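Local coordinates for protein triacylglycerol lipase (Clostridium botulinum, PDB 5AH1) that hydrolyses synthetic polyesters and is classed as a triacylglycerol lipase, with a zinc-binding alpha/beta-hydrolase fold, at residues A[30-35]-A[245-250]; A[35-40]-A[257-262]; A[222-227]-A[324-329]. All coordinates share one frame; numbering follows the deposited sequence. Where two conformers were deposited one is given.

Interaction 1. Residues A[30-35]-A[245-250]; sequences IPTLED and LISYTF
Y248 and S247 on helix 242-257 meet I30, P31, T32 and L33 of the N-terminal loop that leads into helix 36-42, so the beginning of the modelled chain is laid against one helix of this alpha/beta-hydrolase. The side chain of Y248 carries the apolar half. Its CB lies 3.3 Å from P31 O, a buried carbonyl oxygen without a hydrogen-bonding partner in the model. CG stands anti to the backbone N (chi1 167°), which puts it within 3.8 Å of I30 CG2. At CD1 the same two neighbours return: P31 O sits at the ring edge, near its plane, and I30 CG2 approaches obliquely at 3.6 Å. CE1 reaches the proline ring, 4.1 Å from P31 CG; P31 and the tyrosine lie alongside each other, pointing the same way, whereas I30 crosses the tyrosine at about a right angle. The tip leaves the contact, and Y248 OH is hydrogen-bonded to I355 O. Helix 357-363 extends this patch, with T359 touching both I30 and Y248.

The polar half is one bond: L33 N donates to S247 OG, almost straight at 166°. Two bonds within the loop brace this turn, T32 N to the anti lone pair of D35 OD2 and D35 N back to T32 O. Both the CB and the CG of L33 also rest against the serine hydroxyl. Beyond it both methyls of the leucine touch F250 CB, which lies 4.0 Å from L33 CD1 and 4.0 Å from L33 CD2.

Interaction 2. Residues A[35-40]-A[257-262]; sequences DIDNLI and TGKNKL
I36, D37 and I40 face K259 where helix 36-42 lies beside the loop that follows helix 242-257, at the surface of the alpha/beta-hydrolase.

I36, in the first turn of the helix, makes the apolar start of the contact. I36 CG1 comes to 4.3 Å from K259 CB, and I36 CD1 meets L262 CD2 at 4.3 Å; the same leucine also touches L33. K259 itself follows G258, the first residue after helix 242-257 to leave helical angles, at positive phi (97°).

One residue on, D37 brings the charge. Its OD1 forms a salt bridge with K259 NZ, which arrives from above the carboxylate plane, 35° out of it. The modelled separation of D37 OD1 and K259 NZ, 2.5 Å, is unusually short, and its exact value is doubtful. A bend in the lysine chain (chi3 57°) places K259 CE, the carbon that carries NZ, 3.6 Å from the same D37 OD1.

I40, a turn later, packs against the aliphatic length of the lysine: I40 CG1 is 3.8 Å from K259 CE, and I40 CD1 is 4.0 Å from K259 CB. K259 is thus held by carbon contacts along its chain and by charge at its tip. A water gives the ammonium group a second link to the helix: it accepts from K259 NZ at 2.9 Å and donates to the backbone oxygen D37 O at 2.8 Å.

Interaction 3. Residues A[222-227]-A[324-329]; sequences HSVSTI and PDVYYF
F329, V224 and H222 carry most of the surface buried between strands 221-227 and 327-331. The axes of the segments 223-227 and 327-329 approach to 4.7 Å and run parallel, 9° apart.

F329 is tied in through its backbone: F329 N donates to V224 O at 2.9 Å, and F329 O accepts from T226 N. F329 CB lies 3.7 Å from S225 OG, with CD2 beside the same hydroxyl, and the ring edge turns to S223 CB. Helix 437-448 packs on this face through L447 and Y443, whose hydroxyl is hydrogen-bonded to S225 OG.

V224 points to the other face. Its CB meets Y328 CD2 at 3.6 Å, the two side chains running side by side, while V224 CG2 is 4.0 Å from V326 CG1. I188 and T192 of helix 183-197 pack on the valine. V224 N donates to Y327 O at 2.8 Å.

H222 closes the start of the pairing. H222 O accepts Y327 N. One face of the imidazole receives the edge of the Y327 ring in a T-shaped stack, with centroids 5.3 Å apart and planes at 77°. A water in the imidazole plane joins H222 ND1 to D325 O, 2.8 Å from each.

With strand 176-181 bonded along the other side of 221-227 and helices on both faces, this is the central parallel sheet of the alpha/beta-hydrolase fold.

Interactions 1 and 2 form one continuous patch, their centres about 10 Å apart, while interaction 3 lies on the opposite side of the chain's centre, with about 34 Å between its centre and that of interaction 1. The first two fasten the N-terminal stretch to helix 242-257 and the loop after it; they share D35 and touch where P31 meets L39 and L33 meets L262. Interaction 1 is partly buried and mixes apolar contacts with a single backbone-to-serine bond, whereas interaction 2, at the surface, combines a salt bridge and a water bridge with carbon contacts of I36 and I40. Interaction 3 is wholly buried, with regular backbone bonding between neighbouring strands and aromatic packing.

Interaction 1. Residues A[30-35]-A[245-250]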
ATOM      1  N   ILE A  30      13.076 -17.175  -7.091  1.00 31.15           N
ATOM      2  CA  ILE A  30      11.786 -16.761  -6.562  1.00 27.53           C
ATOM      3  C   ILE A  30      10.737 -17.752  -7.055  1.00 24.22           C
ATOM      4  O   ILE A  30      10.572 -17.962  -8.251  1.00 23.46           O
ATOM      5  CB  ILE A  30      11.411 -15.322  -6.933  1.00 27.16           C
ATOM      6  CG1 ILE A  30      12.399 -14.359  -6.267  1.00 27.32           C
ATOM      7  CG2 ILE A  30      10.005 -14.987  -6.436  1.00 26.59           C
ATOM      8  CD1 ILE A  30      12.251 -12.917  -6.704  1.00 27.41           C
ATOM      9  N   PRO A  31      10.029 -18.380  -6.124  1.00 21.38           N
ATOM     10  CA  PRO A  31       9.034 -19.393  -6.478  1.00 21.01           C
ATOM     11  C   PRO A  31       7.801 -18.765  -7.108  1.00 19.08           C
ATOM     12  O   PRO A  31       7.501 -17.594  -6.863  1.00 19.80           O
ATOM     13  CB  PRO A  31       8.691 -20.018  -5.129  1.00 22.69           C
ATOM     14  CG  PRO A  31       9.077 -18.947  -4.144  1.00 23.23           C
ATOM     15  CD  PRO A  31      10.169 -18.212  -4.672  1.00 22.24           C
ATOM     16  N   THR A  32       7.113 -19.552  -7.920  1.00 16.67           N
ATOM     17  CA  THR A  32       5.837 -19.167  -8.489  1.00 15.53           C
ATOM     18  C   THR A  32       4.845 -20.242  -8.055  1.00 15.10           C
ATOM     19  O   THR A  32       5.165 -21.101  -7.220  1.00 15.43           O
ATOM     20  CB  THR A  32       5.898 -19.079 -10.020  1.00 16.15           C
ATOM     21  OG1 THR A  32       6.214 -20.367 -10.553  1.00 16.18           O
ATOM     22  CG2 THR A  32       6.946 -18.058 -10.473  1.00 17.12           C
ATOM     23  N   LEU A  33       3.649 -20.227  -8.623  1.00 14.27           N
ATOM     24  CA  LEU A  33       2.673 -21.239  -8.245  1.00 14.95           C
ATOM     25  C   LEU A  33       3.122 -22.659  -8.565  1.00 16.50           C
ATOM     26  O   LEU A  33       2.635 -23.611  -7.956  1.00 16.05           O
ATOM     27  CB  LEU A  33       1.318 -20.955  -8.885  1.00 14.89           C
ATOM     28  CG  LEU A  33       0.516 -19.849  -8.203  1.00 15.44           C
ATOM     29  CD1 LEU A  33      -0.753 -19.591  -8.991  1.00 16.62           C
ATOM     30  CD2 LEU A  33       0.180 -20.233  -6.766  1.00 15.89           C
ATOM     31  N   GLU A  34       4.061 -22.789  -9.500  1.00 18.56           N
ATOM     32  CA  GLU A  34       4.683 -24.082  -9.802  1.00 22.64           C
ATOM     33  C   GLU A  34       5.322 -24.685  -8.564  1.00 22.53           C
ATOM     34  O   GLU A  34       5.448 -25.904  -8.444  1.00 23.16           O
ATOM     35  CB  GLU A  34       5.795 -23.904 -10.836  1.00 27.23           C
ATOM     36  CG  GLU A  34       5.346 -23.820 -12.259  1.00 32.06           C
ATOM     37  CD  GLU A  34       6.507 -23.995 -13.213  1.00 35.68           C
ATOM     38  OE1 GLU A  34       7.668 -23.798 -12.781  1.00 36.92           O
ATOM     39  OE2 GLU A  34       6.258 -24.344 -14.387  1.00 37.64           O
ATOM     40  N   ASP A  35       5.752 -23.812  -7.659  1.00 21.85           N
ATOM     41  CA  ASP A  35       6.481 -24.209  -6.463  1.00 21.68           C
ATOM     42  C   ASP A  35       5.615 -24.064  -5.224  1.00 20.12           C
ATOM     43  O   ASP A  35       6.128 -23.884  -4.123  1.00 20.28           O
ATOM     44  CB  ASP A  35       7.715 -23.321  -6.314  1.00 23.56           C
ATOM     45  CG  ASP A  35       8.507 -23.221  -7.598  1.00 25.54           C
ATOM     46  OD1 ASP A  35       9.028 -24.265  -8.044  1.00 26.62           O
ATOM     47  OD2 ASP A  35       8.594 -22.109  -8.170  1.00 25.92           O
ATOM     48  N   LEU A 245       5.973 -12.308 -10.802  1.00 12.18           N
ATOM     49  CA  LEU A 245       5.720 -11.571  -9.569  1.00 11.55           C
ATOM     50  C   LEU A 245       4.290 -11.824  -9.105  1.00 10.86           C
ATOM     51  O   LEU A 245       4.052 -12.120  -7.936  1.00 10.98           O
ATOM     52  CB  LEU A 245       5.979 -10.079  -9.769  1.00 11.90           C
ATOM     53  CG  LEU A 245       5.702  -9.179  -8.561  1.00 13.39           C
ATOM     54  CD1 LEU A 245       6.350  -9.702  -7.290  1.00 16.17           C
ATOM     55  CD2 LEU A 245       6.186  -7.765  -8.831  1.00 13.71           C
ATOM     56  N   ILE A 246       3.328 -11.738 -10.017  1.00 11.01           N
ATOM     57  CA  ILE A 246       1.948 -12.011  -9.635  1.00 12.03           C
ATOM     58  C   ILE A 246       1.785 -13.459  -9.147  1.00 11.71           C
ATOM     59  O   ILE A 246       1.149 -13.714  -8.128  1.00 11.15           O
ATOM     60  CB  ILE A 246       0.964 -11.731 -10.798  1.00 13.97           C
ATOM     61  CG1 ILE A 246       1.014 -10.264 -11.238  1.00 16.30           C
ATOM     62  CG2 ILE A 246      -0.458 -12.105 -10.394  1.00 14.92           C
ATOM     63  CD1 ILE A 246       0.387  -9.317 -10.266  1.00 17.70           C
ATOM     64  N   SER A 247       2.376 -14.408  -9.861  1.00 11.66           N
ATOM     65  CA  SER A 247       2.259 -15.814  -9.495  1.00 11.79           C
ATOM     66  C   SER A 247       2.865 -16.061  -8.104  1.00 11.24           C
ATOM     67  O   SER A 247       2.265 -16.732  -7.262  1.00 11.13           O
ATOM     68  CB  SER A 247       2.914 -16.686 -10.563  1.00 11.85           C
ATOM     69  OG  SER A 247       2.628 -18.045 -10.324  1.00 12.74           O
ATOM     70  N   TYR A 248       4.046 -15.504  -7.859  1.00 10.72           N
ATOM     71  CA  TYR A 248       4.649 -15.553  -6.538  1.00 11.33           C
ATOM     72  C   TYR A 248       3.700 -15.030  -5.452  1.00 11.08           C
ATOM     73  O   TYR A 248       3.558 -15.645  -4.395  1.00 11.90           O
ATOM     74  CB  TYR A 248       5.951 -14.746  -6.511  1.00 11.45           C
ATOM     75  CG  TYR A 248       6.449 -14.500  -5.110  1.00 11.81           C
ATOM     76  CD1 TYR A 248       7.048 -15.511  -4.377  1.00 12.67           C
ATOM     77  CD2 TYR A 248       6.307 -13.256  -4.518  1.00 12.52           C
ATOM     78  CE1 TYR A 248       7.489 -15.297  -3.083  1.00 12.59           C
ATOM     79  CE2 TYR A 248       6.740 -13.028  -3.225  1.00 12.54           C
ATOM     80  CZ  TYR A 248       7.338 -14.053  -2.514  1.00 11.92           C
ATOM     81  OH  TYR A 248       7.769 -13.806  -1.219  1.00 12.12           O
ATOM     82  N   THR A 249       3.043 -13.915  -5.734  0.57 10.47           N
ATOM     83  CA  THR A 249       2.189 -13.299  -4.738  0.57 10.88           C
ATOM     84  C   THR A 249       0.922 -14.133  -4.466  0.57 11.16           C
ATOM     85  O   THR A 249       0.391 -14.105  -3.365  0.57 11.21           O
ATOM     86  CB  THR A 249       1.869 -11.853  -5.118  0.57 11.51           C
ATOM     87  OG1 THR A 249       3.093 -11.178  -5.448  0.57 11.93           O
ATOM     88  CG2 THR A 249       1.223 -11.147  -3.956  0.57 11.88           C
ATOM     89  N   PHE A 250       0.457 -14.902  -5.448  1.00 11.28           N
ATOM     90  CA  PHE A 250      -0.610 -15.889  -5.211  1.00 11.82           C
ATOM     91  C   PHE A 250      -0.102 -16.984  -4.283  1.00 12.63           C
ATOM     92  O   PHE A 250      -0.833 -17.468  -3.425  1.00 12.89           O
ATOM     93  CB  PHE A 250      -1.124 -16.511  -6.511  1.00 13.59           C
ATOM     94  CG  PHE A 250      -2.111 -15.656  -7.245  1.00 15.75           C
ATOM     95  CD1 PHE A 250      -3.325 -15.313  -6.675  1.00 19.03           C
ATOM     96  CD2 PHE A 250      -1.842 -15.225  -8.526  1.00 18.93           C
ATOM     97  CE1 PHE A 250      -4.230 -14.535  -7.371  1.00 20.60           C
ATOM     98  CE2 PHE A 250      -2.738 -14.448  -9.216  1.00 20.30           C
ATOM     99  CZ  PHE A 250      -3.928 -14.099  -8.644  1.00 21.08           C
TER

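Interaction 2. Residues A[35-40]-A[257-262]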
ATOM      1  N   ASP A  35       5.752 -23.812  -7.659  1.00 21.85           N
ATOM      2  CA  ASP A  35       6.481 -24.209  -6.463  1.00 21.68           C
ATOM      3  C   ASP A  35       5.615 -24.064  -5.224  1.00 20.12           C
ATOM      4  O   ASP A  35       6.128 -23.884  -4.123  1.00 20.28           O
ATOM      5  CB  ASP A  35       7.715 -23.321  -6.314  1.00 23.56           C
ATOM      6  CG  ASP A  35       8.507 -23.221  -7.598  1.00 25.54           C
ATOM      7  OD1 ASP A  35       9.028 -24.265  -8.044  1.00 26.62           O
ATOM      8  OD2 ASP A  35       8.594 -22.109  -8.170  1.00 25.92           O
ATOM      9  N   ILE A  36       4.300 -24.141  -5.397  1.00 18.64           N
ATOM     10  CA  ILE A  36       3.390 -23.915  -4.283  1.00 17.84           C
ATOM     11  C   ILE A  36       3.688 -24.857  -3.109  1.00 17.71           C
ATOM     12  O   ILE A  36       3.625 -24.447  -1.953  1.00 17.04           O
ATOM     13  CB  ILE A  36       1.906 -24.030  -4.723  1.00 17.81           C
ATOM     14  CG1 ILE A  36       0.963 -23.637  -3.583  1.00 18.60           C
ATOM     15  CG2 ILE A  36       1.578 -25.430  -5.202  1.00 17.67           C
ATOM     16  CD1 ILE A  36       1.062 -22.189  -3.171  1.00 20.14           C
ATOM     17  N   ASP A  37       4.035 -26.110  -3.400  1.00 19.07           N
ATOM     18  CA  ASP A  37       4.278 -27.076  -2.330  1.00 20.84           C
ATOM     19  C   ASP A  37       5.451 -26.644  -1.452  1.00 22.15           C
ATOM     20  O   ASP A  37       5.362 -26.673  -0.227  1.00 22.02           O
ATOM     21  CB  ASP A  37       4.519 -28.476  -2.893  1.00 22.02           C
ATOM     22  CG  ASP A  37       3.303 -29.029  -3.605  1.00 22.72           C
ATOM     23  OD1 ASP A  37       2.165 -28.631  -3.265  1.00 22.45           O
ATOM     24  OD2 ASP A  37       3.483 -29.856  -4.518  1.00 23.54           O
ATOM     25  N   ASN A  38       6.546 -26.235  -2.077  1.00 24.11           N
ATOM     26  CA  ASN A  38       7.714 -25.799  -1.326  1.00 26.92           C
ATOM     27  C   ASN A  38       7.454 -24.525  -0.530  1.00 26.71           C
ATOM     28  O   ASN A  38       7.993 -24.346   0.555  1.00 25.72           O
ATOM     29  CB  ASN A  38       8.901 -25.612  -2.268  1.00 30.15           C
ATOM     30  CG  ASN A  38       9.563 -26.923  -2.638  1.00 33.38           C
ATOM     31  OD1 ASN A  38       9.469 -27.913  -1.906  1.00 34.38           O
ATOM     32  ND2 ASN A  38      10.245 -26.935  -3.777  1.00 34.89           N
ATOM     33  N   LEU A  39       6.618 -23.646  -1.060  1.00 27.24           N
ATOM     34  CA  LEU A  39       6.233 -22.444  -0.321  1.00 28.60           C
ATOM     35  C   LEU A  39       5.472 -22.719   0.930  1.00 28.62           C
ATOM     36  O   LEU A  39       5.792 -22.181   1.986  1.00 28.11           O
ATOM     37  CB  LEU A  39       5.361 -21.545  -1.196  1.00 30.57           C
ATOM     38  CG  LEU A  39       6.105 -20.969  -2.376  1.00 32.14           C
ATOM     39  CD1 LEU A  39       5.299 -19.859  -3.048  1.00 32.66           C
ATOM     40  CD2 LEU A  39       7.414 -20.456  -1.896  1.00 33.28           C
ATOM     41  N   ILE A  40       4.427 -23.513   0.792  1.00 29.07           N
ATOM     42  CA  ILE A  40       3.621 -23.907   1.922  1.00 30.15           C
ATOM     43  C   ILE A  40       4.518 -24.577   2.947  1.00 30.02           C
ATOM     44  O   ILE A  40       4.410 -24.320   4.142  1.00 29.54           O
ATOM     45  CB  ILE A  40       2.507 -24.873   1.469  1.00 31.22           C
ATOM     46  CG1 ILE A  40       1.490 -24.133   0.594  1.00 32.28           C
ATOM     47  CG2 ILE A  40       1.822 -25.545   2.666  1.00 31.72           C
ATOM     48  CD1 ILE A  40       0.719 -23.052   1.308  1.00 32.64           C
ATOM     49  N   THR A 257      -4.154 -18.544   3.140  1.00 19.04           N
ATOM     50  CA  THR A 257      -5.454 -19.190   2.960  1.00 19.24           C
ATOM     51  C   THR A 257      -5.380 -20.695   3.179  1.00 20.34           C
ATOM     52  O   THR A 257      -6.378 -21.319   3.547  1.00 20.96           O
ATOM     53  CB  THR A 257      -6.027 -18.962   1.542  1.00 18.17           C
ATOM     54  OG1 THR A 257      -5.142 -19.510   0.562  1.00 17.70           O
ATOM     55  CG2 THR A 257      -6.206 -17.487   1.271  1.00 18.08           C
ATOM     56  N   GLY A 258      -4.195 -21.265   2.965  1.00 20.88           N
ATOM     57  CA  GLY A 258      -4.048 -22.702   2.784  1.00 21.89           C
ATOM     58  C   GLY A 258      -4.012 -22.991   1.290  1.00 22.88           C
ATOM     59  O   GLY A 258      -4.626 -22.261   0.515  1.00 21.68           O
ATOM     60  N   LYS A 259      -3.307 -24.040   0.868  1.00 25.17           N
ATOM     61  CA  LYS A 259      -3.035 -24.221  -0.561  1.00 28.11           C
ATOM     62  C   LYS A 259      -4.276 -24.600  -1.363  1.00 28.87           C
ATOM     63  O   LYS A 259      -4.357 -24.336  -2.564  1.00 29.25           O
ATOM     64  CB  LYS A 259      -1.917 -25.245  -0.801  1.00 30.30           C
ATOM     65  CG  LYS A 259      -2.312 -26.709  -0.660  1.00 31.72           C
ATOM     66  CD  LYS A 259      -1.246 -27.631  -1.256  1.00 32.47           C
ATOM     67  CE  LYS A 259       0.110 -27.407  -0.619  1.00 32.68           C
ATOM     68  NZ  LYS A 259       1.089 -28.466  -0.986  1.00 32.94           N
ATOM     69  N   ASN A 260      -5.241 -25.225  -0.705  1.00 28.68           N
ATOM     70  CA  ASN A 260      -6.465 -25.624  -1.384  1.00 29.31           C
ATOM     71  C   ASN A 260      -7.478 -24.486  -1.411  1.00 26.96           C
ATOM     72  O   ASN A 260      -8.113 -24.219  -2.442  1.00 26.74           O
ATOM     73  CB  ASN A 260      -7.045 -26.861  -0.714  1.00 31.53           C
ATOM     74  CG  ASN A 260      -6.086 -28.029  -0.755  1.00 33.95           C
ATOM     75  OD1 ASN A 260      -5.459 -28.287  -1.786  1.00 34.42           O
ATOM     76  ND2 ASN A 260      -5.940 -28.724   0.370  1.00 35.11           N
ATOM     77  N   LYS A 261      -7.614 -23.800  -0.282  1.00 23.90           N
ATOM     78  CA  LYS A 261      -8.525 -22.669  -0.215  1.00 22.14           C
ATOM     79  C   LYS A 261      -8.069 -21.525  -1.123  1.00 18.85           C
ATOM     80  O   LYS A 261      -8.866 -20.661  -1.467  1.00 17.37           O
ATOM     81  CB  LYS A 261      -8.690 -22.202   1.226  1.00 24.24           C
ATOM     82  CG  LYS A 261      -9.464 -23.204   2.083  1.00 27.53           C
ATOM     83  CD  LYS A 261      -9.668 -22.699   3.493  1.00 30.02           C
ATOM     84  CE  LYS A 261     -10.464 -23.678   4.340  1.00 32.38           C
ATOM     85  NZ  LYS A 261     -10.487 -23.229   5.765  1.00 33.95           N
ATOM     86  N   LEU A 262      -6.804 -21.545  -1.536  1.00 17.51           N
ATOM     87  CA  LEU A 262      -6.292 -20.565  -2.498  1.00 16.74           C
ATOM     88  C   LEU A 262      -7.103 -20.606  -3.789  1.00 16.29           C
ATOM     89  O   LEU A 262      -7.264 -19.596  -4.462  1.00 16.59           O
ATOM     90  CB  LEU A 262      -4.819 -20.838  -2.814  1.00 17.34           C
ATOM     91  CG  LEU A 262      -4.143 -19.905  -3.827  1.00 17.59           C
ATOM     92  CD1 LEU A 262      -4.111 -18.466  -3.329  1.00 17.72           C
ATOM     93  CD2 LEU A 262      -2.733 -20.405  -4.137  1.00 18.20           C
TER
HETATM   94  O   HOH W   1       3.193 -28.001   1.014  1.00 32.89           O

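Interaction 3. Residues A[222-227]-A[324-329]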
ATOM      1  N   HIS A 222      -6.369  15.367   5.895  1.00  8.77           N
ATOM      2  CA  HIS A 222      -5.535  16.057   6.870  1.00  8.19           C
ATOM      3  C   HIS A 222      -4.121  15.491   6.932  1.00  8.89           C
ATOM      4  O   HIS A 222      -3.154  16.236   7.114  1.00  9.07           O
ATOM      5  CB  HIS A 222      -6.177  16.011   8.256  1.00  9.01           C
ATOM      6  CG  HIS A 222      -5.624  17.020   9.199  1.00 10.34           C
ATOM      7  ND1 HIS A 222      -5.442  18.339   8.848  1.00 12.34           N
ATOM      8  CD2 HIS A 222      -5.235  16.911  10.491  1.00 11.49           C
ATOM      9  CE1 HIS A 222      -4.965  19.001   9.886  1.00 13.38           C
ATOM     10  NE2 HIS A 222      -4.813  18.154  10.885  1.00 12.99           N
ATOM     11  N   SER A 223      -3.998  14.174   6.809  1.00  8.51           N
ATOM     12  CA  SER A 223      -2.706  13.531   6.800  1.00  8.29           C
ATOM     13  C   SER A 223      -2.700  12.315   5.907  1.00  8.10           C
ATOM     14  O   SER A 223      -3.721  11.673   5.687  1.00  8.37           O
ATOM     15  CB  SER A 223      -2.291  13.129   8.218  1.00  9.03           C
ATOM     16  OG  SER A 223      -3.044  12.035   8.701  1.00  8.98           O
ATOM     17  N   VAL A 224      -1.500  12.025   5.426  1.00  7.61           N
ATOM     18  CA  VAL A 224      -1.173  10.853   4.628  1.00  7.61           C
ATOM     19  C   VAL A 224      -0.017  10.143   5.321  1.00  6.87           C
ATOM     20  O   VAL A 224       1.034  10.734   5.540  1.00  8.49           O
ATOM     21  CB  VAL A 224      -0.741  11.283   3.210  1.00  7.39           C
ATOM     22  CG1 VAL A 224       0.005  10.170   2.462  1.00  8.27           C
ATOM     23  CG2 VAL A 224      -1.947  11.749   2.435  1.00  7.87           C
ATOM     24  N   SER A 225      -0.229   8.884   5.695  1.00  7.43           N
ATOM     25  CA  SER A 225       0.796   8.070   6.331  1.00  7.40           C
ATOM     26  C   SER A 225       1.068   6.858   5.463  1.00  6.82           C
ATOM     27  O   SER A 225       0.142   6.089   5.176  1.00  8.09           O
ATOM     28  CB  SER A 225       0.345   7.597   7.708  1.00  7.83           C
ATOM     29  OG  SER A 225       0.190   8.663   8.617  1.00  8.11           O
ATOM     30  N   THR A 226       2.324   6.703   5.041  1.00  7.26           N
ATOM     31  CA  THR A 226       2.749   5.527   4.283  1.00  7.35           C
ATOM     32  C   THR A 226       3.538   4.606   5.201  1.00  6.88           C
ATOM     33  O   THR A 226       4.314   5.063   6.035  1.00  8.45           O
ATOM     34  CB  THR A 226       3.554   5.895   2.998  1.00  7.06           C
ATOM     35  OG1 THR A 226       4.871   6.361   3.320  1.00  7.84           O
ATOM     36  CG2 THR A 226       2.833   6.939   2.187  1.00  7.15           C
ATOM     37  N   ILE A 227       3.284   3.304   5.073  1.00  6.79           N
ATOM     38  CA  ILE A 227       3.920   2.278   5.886  1.00  7.17           C
ATOM     39  C   ILE A 227       4.430   1.207   4.924  1.00  6.48           C
ATOM     40  O   ILE A 227       3.650   0.590   4.210  1.00  7.66           O
ATOM     41  CB  ILE A 227       2.934   1.658   6.907  1.00  7.57           C
ATOM     42  CG1 ILE A 227       2.296   2.723   7.801  1.00  9.01           C
ATOM     43  CG2 ILE A 227       3.655   0.598   7.737  1.00  7.95           C
ATOM     44  CD1 ILE A 227       1.267   2.136   8.778  1.00  9.41           C
ATOM     45  N   PRO A 324       0.649  21.266   0.236  1.00 10.35           N
ATOM     46  CA  PRO A 324       1.195  22.133   1.296  1.00 10.50           C
ATOM     47  C   PRO A 324       0.369  22.169   2.575  1.00 10.57           C
ATOM     48  O   PRO A 324       0.877  22.574   3.617  1.00 11.53           O
ATOM     49  CB  PRO A 324       1.234  23.508   0.626  1.00 12.41           C
ATOM     50  CG  PRO A 324       0.247  23.431  -0.483  1.00 13.16           C
ATOM     51  CD  PRO A 324       0.339  22.032  -0.987  1.00 11.94           C
ATOM     52  N   ASP A 325      -0.885  21.745   2.480  1.00 10.83           N
ATOM     53  CA  ASP A 325      -1.817  21.768   3.605  1.00 11.02           C
ATOM     54  C   ASP A 325      -2.103  20.385   4.199  1.00 11.01           C
ATOM     55  O   ASP A 325      -3.066  20.223   4.938  1.00 12.68           O
ATOM     56  CB  ASP A 325      -3.114  22.447   3.162  1.00 12.73           C
ATOM     57  CG  ASP A 325      -3.790  21.771   1.962  1.00 14.28           C
ATOM     58  OD1 ASP A 325      -3.154  21.036   1.167  1.00 13.22           O
ATOM     59  OD2 ASP A 325      -5.008  22.007   1.805  1.00 17.20           O
ATOM     60  N   VAL A 326      -1.255  19.402   3.883  1.00  9.27           N
ATOM     61  CA  VAL A 326      -1.415  18.040   4.356  1.00  9.43           C
ATOM     62  C   VAL A 326      -0.143  17.608   5.087  1.00  9.05           C
ATOM     63  O   VAL A 326       0.977  17.900   4.636  1.00  9.91           O
ATOM     64  CB  VAL A 326      -1.682  17.094   3.135  1.00  9.25           C
ATOM     65  CG1 VAL A 326      -1.799  15.635   3.566  1.00  9.31           C
ATOM     66  CG2 VAL A 326      -2.921  17.534   2.371  1.00  9.18           C
ATOM     67  N   TYR A 327      -0.313  16.895   6.197  1.00  8.65           N
ATOM     68  CA  TYR A 327       0.819  16.287   6.891  1.00  8.43           C
ATOM     69  C   TYR A 327       1.159  14.946   6.254  1.00  8.54           C
ATOM     70  O   TYR A 327       0.269  14.146   6.023  1.00  9.68           O
ATOM     71  CB  TYR A 327       0.480  16.061   8.374  1.00  9.66           C
ATOM     72  CG  TYR A 327       0.288  17.311   9.186  1.00 10.75           C
ATOM     73  CD1 TYR A 327       1.364  17.961   9.748  1.00 11.68           C
ATOM     74  CD2 TYR A 327      -0.985  17.825   9.408  1.00 11.05           C
ATOM     75  CE1 TYR A 327       1.175  19.100  10.523  1.00 13.21           C
ATOM     76  CE2 TYR A 327      -1.180  18.956  10.149  1.00 13.15           C
ATOM     77  CZ  TYR A 327      -0.103  19.590  10.699  1.00 13.70           C
ATOM     78  OH  TYR A 327      -0.307  20.721  11.453  1.00 16.03           O
ATOM     79  N   TYR A 328       2.439  14.689   6.028  1.00  8.29           N
ATOM     80  CA  TYR A 328       2.884  13.417   5.463  1.00  7.35           C
ATOM     81  C   TYR A 328       3.833  12.734   6.434  1.00  7.87           C
ATOM     82  O   TYR A 328       4.772  13.343   6.946  1.00  9.03           O
ATOM     83  CB  TYR A 328       3.566  13.610   4.091  1.00  8.01           C
ATOM     84  CG  TYR A 328       2.617  14.081   3.016  1.00  7.94           C
ATOM     85  CD1 TYR A 328       2.315  15.416   2.858  1.00  8.13           C
ATOM     86  CD2 TYR A 328       2.057  13.183   2.117  1.00  7.64           C
ATOM     87  CE1 TYR A 328       1.423  15.850   1.893  1.00  7.54           C
ATOM     88  CE2 TYR A 328       1.179  13.607   1.152  1.00  8.01           C
ATOM     89  CZ  TYR A 328       0.887  14.940   1.013  1.00  7.35           C
ATOM     90  OH  TYR A 328       0.005  15.415   0.075  1.00  8.82           O
ATOM     91  N   PHE A 329       3.550  11.467   6.699  1.00  7.28           N
ATOM     92  CA  PHE A 329       4.378  10.620   7.549  1.00  7.62           C
ATOM     93  C   PHE A 329       4.777   9.399   6.782  1.00  7.67           C
ATOM     94  O   PHE A 329       3.950   8.805   6.118  1.00  8.24           O
ATOM     95  CB  PHE A 329       3.597  10.203   8.806  1.00  8.63           C
ATOM     96  CG  PHE A 329       3.174  11.368   9.640  1.00  8.60           C
ATOM     97  CD1 PHE A 329       4.044  11.926  10.578  1.00  9.82           C
ATOM     98  CD2 PHE A 329       1.928  11.942   9.462  1.00 10.01           C
ATOM     99  CE1 PHE A 329       3.671  13.013  11.331  1.00 10.41           C
ATOM    100  CE2 PHE A 329       1.556  13.032  10.201  1.00 11.42           C
ATOM    101  CZ  PHE A 329       2.423  13.579  11.131  1.00 11.09           C
TER
HETATM  102  O   HOH W   2      -5.272  19.980   6.575  1.00 17.57           O